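Local coordinates for iron-containing alcohol dehydrogenase (Ralstonia eutropha, PDB 3JZD), which probably reduces maleylacetate to 3-oxoadipate with NADH or NADPH, as a member of the iron-containing alcohol dehydrogenase family, at residues K244-L249 / T262-H267; I327-P332 / E342-L347. One frame throughout, in Å; residues are numbered along the deposited sequence. Where two conformers were deposited one is given.

Both contacts lie in the helical C-terminal part of this iron-containing alcohol dehydrogenase, with centres about 12 Å apart. Contact 1 comes first along the chain and joins helices 241-253 and 257-272; contact 2 follows it and joins the end of helix 321-328 to helix 341-353. Leu245 ties them together: its CD1 lies 3.7 Å from Ala328 CB, and its CD2 lies 3.5 Å from Leu347 CD2. His267 also rests on Leu347. The two contacts thus form one continuous, largely apolar patch. Contact 1 is the part nearer the NAD, while contact 2 is farther from the centre of the chain, near a bound calcium ion.

Contact 1: residues K244-L249 / T262-H267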
ATOM      1  N   LYS A 244     -11.986  17.799  11.660  1.00 14.31           N
ATOM      2  CA  LYS A 244     -13.162  18.654  11.617  1.00 17.12           C
ATOM      3  C   LYS A 244     -12.945  19.983  12.349  1.00 16.68           C
ATOM      4  O   LYS A 244     -13.313  21.061  11.849  1.00 15.65           O
ATOM      5  CB  LYS A 244     -14.357  17.919  12.250  1.00 18.55           C
ATOM      6  CG  LYS A 244     -14.836  16.750  11.417  1.00 20.13           C
ATOM      7  CD  LYS A 244     -15.560  17.287  10.173  1.00 16.44           C
ATOM      8  CE  LYS A 244     -16.042  16.190   9.223  1.00 30.14           C
ATOM      9  NZ  LYS A 244     -17.159  16.756   8.345  1.00 23.96           N
ATOM     10  N   LEU A 245     -12.373  19.905  13.538  1.00 16.43           N
ATOM     11  CA  LEU A 245     -12.158  21.114  14.363  1.00 17.25           C
ATOM     12  C   LEU A 245     -11.156  22.038  13.681  1.00 17.00           C
ATOM     13  O   LEU A 245     -11.326  23.248  13.662  1.00 15.74           O
ATOM     14  CB  LEU A 245     -11.725  20.745  15.755  1.00 16.77           C
ATOM     15  CG  LEU A 245     -11.753  21.788  16.895  1.00 22.36           C
ATOM     16  CD1 LEU A 245     -13.148  22.364  17.104  1.00 19.13           C
ATOM     17  CD2 LEU A 245     -11.268  21.139  18.173  1.00 18.40           C
ATOM     18  N   CYS A 246     -10.141  21.456  13.056  1.00 17.42           N
ATOM     19  CA  CYS A 246      -9.142  22.248  12.367  1.00 17.08           C
ATOM     20  C   CYS A 246      -9.780  22.951  11.201  1.00 17.12           C
ATOM     21  O   CYS A 246      -9.463  24.105  10.946  1.00 14.36           O
ATOM     22  CB  CYS A 246      -7.904  21.421  11.978  1.00 17.01           C
ATOM     23  SG  CYS A 246      -6.901  20.986  13.438  1.00 17.34           S
ATOM     24  N   HIS A 247     -10.745  22.300  10.552  1.00 19.88           N
ATOM     25  CA  HIS A 247     -11.473  22.929   9.461  1.00 20.81           C
ATOM     26  C   HIS A 247     -12.308  24.097   9.993  1.00 19.28           C
ATOM     27  O   HIS A 247     -12.298  25.193   9.426  1.00 20.08           O
ATOM     28  CB  HIS A 247     -12.327  21.908   8.694  1.00 22.86           C
ATOM     29  CG  HIS A 247     -13.034  22.486   7.504  1.00 32.69           C
ATOM     30  ND1 HIS A 247     -14.234  23.167   7.603  1.00 41.80           N
ATOM     31  CD2 HIS A 247     -12.710  22.486   6.188  1.00 37.81           C
ATOM     32  CE1 HIS A 247     -14.603  23.582   6.400  1.00 41.31           C
ATOM     33  NE2 HIS A 247     -13.698  23.176   5.524  1.00 41.67           N
ATOM     34  N   THR A 248     -13.034  23.875  11.078  1.00 17.72           N
ATOM     35  CA  THR A 248     -13.771  24.942  11.739  1.00 18.08           C
ATOM     36  C   THR A 248     -12.866  26.166  12.077  1.00 18.44           C
ATOM     37  O   THR A 248     -13.137  27.270  11.638  1.00 16.94           O
ATOM     38  CB  THR A 248     -14.427  24.432  13.006  1.00 18.94           C
ATOM     39  OG1 THR A 248     -15.407  23.430  12.659  1.00 20.63           O
ATOM     40  CG2 THR A 248     -15.090  25.594  13.802  1.00 16.87           C
ATOM     41  N   LEU A 249     -11.756  25.949  12.779  1.00 17.07           N
ATOM     42  CA  LEU A 249     -10.895  27.052  13.159  1.00 17.72           C
ATOM     43  C   LEU A 249     -10.317  27.789  11.938  1.00 17.47           C
ATOM     44  O   LEU A 249     -10.363  29.004  11.869  1.00 17.27           O
ATOM     45  CB  LEU A 249      -9.791  26.575  14.118  1.00 18.13           C
ATOM     46  CG  LEU A 249     -10.283  26.079  15.480  1.00 18.74           C
ATOM     47  CD1 LEU A 249      -9.135  25.423  16.302  1.00 12.11           C
ATOM     48  CD2 LEU A 249     -10.928  27.258  16.248  1.00 16.21           C
ATOM     49  N   THR A 262      -1.046  21.614  14.328  1.00 12.82           N
ATOM     50  CA  THR A 262      -0.006  21.385  15.297  1.00 13.84           C
ATOM     51  C   THR A 262      -0.506  21.637  16.740  1.00 14.61           C
ATOM     52  O   THR A 262      -0.271  20.854  17.617  1.00 17.60           O
ATOM     53  CB  THR A 262       1.187  22.285  14.993  1.00 13.04           C
ATOM     54  OG1 THR A 262       1.807  21.869  13.783  1.00 13.10           O
ATOM     55  CG2 THR A 262       2.217  22.250  16.133  1.00 13.44           C
ATOM     56  N   ILE A 263      -1.244  22.708  16.939  1.00 14.42           N
ATOM     57  CA  ILE A 263      -1.756  23.092  18.244  1.00 14.08           C
ATOM     58  C   ILE A 263      -2.906  22.238  18.708  1.00 15.67           C
ATOM     59  O   ILE A 263      -2.936  21.843  19.847  1.00 16.21           O
ATOM     60  CB  ILE A 263      -2.189  24.589  18.225  1.00 12.97           C
ATOM     61  CG1 ILE A 263      -0.916  25.476  18.011  1.00 10.43           C
ATOM     62  CG2 ILE A 263      -2.968  24.937  19.517  1.00  9.11           C
ATOM     63  CD1 ILE A 263      -1.169  26.925  17.409  1.00  6.60           C
ATOM     64  N   VAL A 264      -3.850  21.959  17.814  1.00 14.74           N
ATOM     65  CA  VAL A 264      -5.042  21.185  18.149  1.00 14.34           C
ATOM     66  C   VAL A 264      -4.779  19.670  18.367  1.00 15.08           C
ATOM     67  O   VAL A 264      -5.380  19.059  19.251  1.00 17.75           O
ATOM     68  CB  VAL A 264      -6.136  21.408  17.062  1.00 13.82           C
ATOM     69  CG1 VAL A 264      -7.373  20.424  17.250  1.00 11.69           C
ATOM     70  CG2 VAL A 264      -6.559  22.894  17.093  1.00 11.66           C
ATOM     71  N   LEU A 265      -3.882  19.064  17.593  1.00 12.97           N
ATOM     72  CA  LEU A 265      -3.674  17.629  17.688  1.00 11.72           C
ATOM     73  C   LEU A 265      -3.557  17.041  19.118  1.00 12.03           C
ATOM     74  O   LEU A 265      -4.281  16.136  19.470  1.00 11.18           O
ATOM     75  CB  LEU A 265      -2.538  17.186  16.777  1.00 10.66           C
ATOM     76  CG  LEU A 265      -2.297  15.694  16.760  1.00 13.55           C
ATOM     77  CD1 LEU A 265      -3.481  15.004  16.139  1.00  9.40           C
ATOM     78  CD2 LEU A 265      -0.937  15.415  15.938  1.00 12.12           C
ATOM     79  N   PRO A 266      -2.660  17.551  19.952  1.00 12.31           N
ATOM     80  CA  PRO A 266      -2.629  16.938  21.257  1.00 11.99           C
ATOM     81  C   PRO A 266      -3.978  16.956  22.046  1.00 15.22           C
ATOM     82  O   PRO A 266      -4.291  16.001  22.784  1.00 14.17           O
ATOM     83  CB  PRO A 266      -1.575  17.794  21.991  1.00 14.62           C
ATOM     84  CG  PRO A 266      -0.703  18.402  20.896  1.00  9.75           C
ATOM     85  CD  PRO A 266      -1.720  18.681  19.820  1.00 12.21           C
ATOM     86  N   HIS A 267      -4.747  18.045  21.910  1.00 15.64           N
ATOM     87  CA  HIS A 267      -6.014  18.207  22.644  1.00 17.29           C
ATOM     88  C   HIS A 267      -7.143  17.389  22.038  1.00 17.52           C
ATOM     89  O   HIS A 267      -8.041  16.913  22.755  1.00 16.17           O
ATOM     90  CB  HIS A 267      -6.364  19.697  22.737  1.00 18.55           C
ATOM     91  CG  HIS A 267      -5.282  20.497  23.387  1.00 19.62           C
ATOM     92  ND1 HIS A 267      -4.328  21.195  22.666  1.00 24.28           N
ATOM     93  CD2 HIS A 267      -4.915  20.586  24.680  1.00 15.17           C
ATOM     94  CE1 HIS A 267      -3.463  21.731  23.505  1.00 19.30           C
ATOM     95  NE2 HIS A 267      -3.806  21.384  24.732  1.00 19.31           N
TER
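Val264 overlaps three side chains of the facing helix, Leu245, Cys246 and Leu249, and supplies every touch made from 262-267. Cys246 SG sits over the fork of the valine, 3.7 Å from Val264 CB and 3.9 Å from Val264 CG1. The two methyls take different leucines. Val264 CG1, carried opposite the backbone N (chi1 171°), meets Leu245 CD2 at 4.1 Å, and Val264 CG2 meets Leu249 CD1 at 3.7 Å. The two leucines, one helical turn apart, reach the valine at a slant.

The axes of the short segments approach to 10.1 Å at 142°, an antiparallel but clearly inclined packing of two helices that follow each other through a short turn. Cys246 and Val264 are the closest backbone pair, with CA atoms 7.2 Å apart.

Within 262-267 the helix is kinked at Pro266, and the N of His267 makes only a weak bond to Val264 O. The His267 ring takes over at Ile263 O: ND1 donates to it at 3.2 Å, with the oxygen in the ring plane. NE2 at the other side of the ring is hydrogen-bonded to Val355 O near the chain terminus, which fixes the ring's rotation.

The Cys246 side chain is about 9 Å from the bound NAD, too far to touch it. With methyls, the valine methine and one thiol sulfur as the touching parts, the pairing rests on dispersion and burial, while polar bonding stays within each helix or goes to outside partners such as Val355.

Contact 2: residues I327-P332 / E342-L347; sequences IALASP and EPIRAL
No flat group has a face or edge between Ala328, Leu329 and Ile344, whose contact is wholly aliphatic; the nearby guanidinium of Arg345 turns off elsewhere, its NE in a salt bridge to Asp322 and its NH1 hydrogen-bonded to Gln349. Ile344 is the shared partner. Its CG2 branch, set opposite the backbone N, reaches forward to Ala328 CB at 3.7 Å. The same methyl and the branch carbon behind it are flanked by Leu329, whose CD1 lies 4.0 Å from Ile344 CB.

Leu329 and Ile344 run alongside one another in opposite senses, a side-by-side pass in which one leucine methyl rests against the CB-CG fork of the isoleucine. Leu329 CD1 also comes within 4.1 Å of Ile344 CG1, but this residue has two alternative conformers, so its share of the contact is less certain. Ala328, by contrast, needs no torsion to make its touch: its CB is directed toward 342-347, and the backbones there come to 7.7 Å between the CA atoms of Ala328 and Ile344.

The paired surface is small, 110 Å² over both sides, and lies where helix 321-328 gives way to a turn, just after Asp326, a known calcium ligand of this protein although no ion is bound to it in this chain. Leu329 is about 7 Å from a bound calcium ion. Ile339, in the loop leading into helix 341-353, packs on both Leu329 and Ile344. Ile327 faces Thr248 and Ser252, so the end of helix 321-328 packs on helices 241-253 and 341-353, while Tyr271 of helix 257-272 touches Ile344.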
ATOM      1  N   ILE A 327     -19.952  26.215  16.556  1.00 14.69           N
ATOM      2  CA  ILE A 327     -19.714  25.762  15.191  1.00 13.98           C
ATOM      3  C   ILE A 327     -19.227  24.303  15.223  1.00 15.60           C
ATOM      4  O   ILE A 327     -19.655  23.517  14.390  1.00 15.66           O
ATOM      5  CB  ILE A 327     -18.658  26.607  14.464  1.00 14.77           C
ATOM      6  CG1 ILE A 327     -19.074  28.082  14.350  1.00 12.86           C
ATOM      7  CG2 ILE A 327     -18.395  26.074  13.060  1.00  9.71           C
ATOM      8  CD1 ILE A 327     -17.894  29.064  13.981  1.00 13.24           C
ATOM      9  N   ALA A 328     -18.387  23.930  16.193  1.00 14.67           N
ATOM     10  CA  ALA A 328     -17.890  22.537  16.312  1.00 14.42           C
ATOM     11  C   ALA A 328     -19.027  21.562  16.514  1.00 15.64           C
ATOM     12  O   ALA A 328     -18.893  20.406  16.182  1.00 16.28           O
ATOM     13  CB  ALA A 328     -16.849  22.351  17.514  1.00 11.60           C
ATOM     14  N   LEU A 329     -20.134  22.030  17.074  1.00 14.81           N
ATOM     15  CA  LEU A 329     -21.279  21.174  17.364  0.50 16.12           C
ATOM     16  C   LEU A 329     -22.358  21.227  16.290  1.00 16.08           C
ATOM     17  O   LEU A 329     -23.308  20.502  16.354  1.00 17.55           O
ATOM     18  CB  LEU A 329     -21.889  21.612  18.695  0.50 16.18           C
ATOM     19  CG  LEU A 329     -21.253  21.235  20.036  0.50 18.58           C
ATOM     20  CD1 LEU A 329     -19.738  21.237  20.051  0.50 17.92           C
ATOM     21  CD2 LEU A 329     -21.827  22.199  21.099  0.50 22.04           C
ATOM     22  N   ALA A 330     -22.196  22.080  15.283  1.00 17.77           N
ATOM     23  CA  ALA A 330     -23.287  22.285  14.287  1.00 18.55           C
ATOM     24  C   ALA A 330     -23.599  21.168  13.288  1.00 19.80           C
ATOM     25  O   ALA A 330     -24.743  20.926  12.979  1.00 20.49           O
ATOM     26  CB  ALA A 330     -23.034  23.587  13.497  1.00 16.25           C
ATOM     27  N   SER A 331     -22.567  20.595  12.709  1.00 20.01           N
ATOM     28  CA  SER A 331     -22.710  19.588  11.682  1.00 21.49           C
ATOM     29  C   SER A 331     -22.115  18.278  12.248  1.00 21.74           C
ATOM     30  O   SER A 331     -20.909  18.155  12.387  1.00 22.23           O
ATOM     31  CB  SER A 331     -21.965  20.084  10.471  1.00 22.18           C
ATOM     32  OG  SER A 331     -22.146  19.238   9.401  1.00 26.74           O
ATOM     33  N   PRO A 332     -22.976  17.333  12.646  1.00 21.49           N
ATOM     34  CA  PRO A 332     -22.577  16.067  13.255  1.00 20.37           C
ATOM     35  C   PRO A 332     -21.766  15.157  12.354  1.00 19.26           C
ATOM     36  O   PRO A 332     -21.897  15.195  11.134  1.00 19.46           O
ATOM     37  CB  PRO A 332     -23.911  15.376  13.582  1.00 21.97           C
ATOM     38  CG  PRO A 332     -24.925  16.464  13.636  1.00 25.15           C
ATOM     39  CD  PRO A 332     -24.443  17.495  12.626  1.00 23.12           C
ATOM     40  N   GLU A 342     -19.662  21.172  26.359  1.00 21.13           N
ATOM     41  CA  GLU A 342     -18.750  21.471  27.438  1.00 22.06           C
ATOM     42  C   GLU A 342     -17.346  20.914  27.246  1.00 20.30           C
ATOM     43  O   GLU A 342     -16.396  21.656  27.318  1.00 21.72           O
ATOM     44  CB  GLU A 342     -19.338  21.075  28.805  1.00 23.77           C
ATOM     45  CG  GLU A 342     -18.441  21.524  29.983  1.00 35.70           C
ATOM     46  CD  GLU A 342     -18.852  20.966  31.364  1.00 44.82           C
ATOM     47  OE1 GLU A 342     -19.987  21.259  31.827  1.00 52.71           O
ATOM     48  OE2 GLU A 342     -18.000  20.280  31.997  1.00 48.89           O
ATOM     49  N   PRO A 343     -17.204  19.607  27.040  1.00 19.27           N
ATOM     50  CA  PRO A 343     -15.853  19.125  26.824  1.00 18.79           C
ATOM     51  C   PRO A 343     -15.208  19.692  25.530  1.00 15.85           C
ATOM     52  O   PRO A 343     -14.016  19.837  25.488  1.00 14.77           O
ATOM     53  CB  PRO A 343     -16.014  17.607  26.780  1.00 19.91           C
ATOM     54  CG  PRO A 343     -17.468  17.371  26.354  1.00 18.47           C
ATOM     55  CD  PRO A 343     -18.201  18.522  27.021  1.00 20.07           C
ATOM     56  N   ILE A 344     -15.984  20.022  24.505  1.00 15.50           N
ATOM     57  CA  ILE A 344     -15.396  20.675  23.307  1.00 14.82           C
ATOM     58  C   ILE A 344     -14.923  22.082  23.652  1.00 14.15           C
ATOM     59  O   ILE A 344     -13.833  22.499  23.232  1.00 12.54           O
ATOM     60  CB  ILE A 344     -16.353  20.727  22.084  1.00 15.81           C
ATOM     61  CG1 ILE A 344     -16.414  19.345  21.426  1.00 18.95           C
ATOM     62  CG2 ILE A 344     -15.902  21.809  21.046  1.00 11.75           C
ATOM     63  CD1 ILE A 344     -15.129  18.870  20.762  1.00 17.37           C
ATOM     64  N   ARG A 345     -15.721  22.791  24.446  1.00 14.69           N
ATOM     65  CA  ARG A 345     -15.348  24.130  24.864  1.00 15.82           C
ATOM     66  C   ARG A 345     -14.075  24.101  25.734  1.00 16.15           C
ATOM     67  O   ARG A 345     -13.253  25.002  25.652  1.00 17.27           O
ATOM     68  CB  ARG A 345     -16.490  24.805  25.621  1.00 15.36           C
ATOM     69  CG  ARG A 345     -16.097  26.207  26.091  1.00 14.80           C
ATOM     70  CD  ARG A 345     -15.864  27.109  24.894  1.00 15.68           C
ATOM     71  NE  ARG A 345     -15.574  28.469  25.298  1.00 17.49           N
ATOM     72  CZ  ARG A 345     -14.381  28.879  25.715  1.00 19.17           C
ATOM     73  NH1 ARG A 345     -13.362  28.016  25.832  1.00 18.30           N
ATOM     74  NH2 ARG A 345     -14.203  30.145  26.052  1.00 20.23           N
ATOM     75  N   ALA A 346     -13.920  23.073  26.565  1.00 15.32           N
ATOM     76  CA  ALA A 346     -12.720  22.912  27.415  1.00 15.54           C
ATOM     77  C   ALA A 346     -11.483  22.520  26.553  1.00 15.13           C
ATOM     78  O   ALA A 346     -10.356  22.939  26.846  1.00 15.32           O
ATOM     79  CB  ALA A 346     -12.976  21.829  28.523  1.00 13.16           C
ATOM     80  N   LEU A 347     -11.713  21.726  25.496  1.00 13.50           N
ATOM     81  CA  LEU A 347     -10.643  21.361  24.561  1.00 12.78           C
ATOM     82  C   LEU A 347     -10.133  22.648  23.963  1.00 12.52           C
ATOM     83  O   LEU A 347      -8.950  22.896  23.942  1.00 12.49           O
ATOM     84  CB  LEU A 347     -11.172  20.460  23.429  1.00 12.61           C
ATOM     85  CG  LEU A 347     -10.258  20.016  22.264  1.00 14.48           C
ATOM     86  CD1 LEU A 347     -10.923  18.874  21.456  1.00 15.66           C
ATOM     87  CD2 LEU A 347      -9.843  21.241  21.321  1.00 12.67           C
TER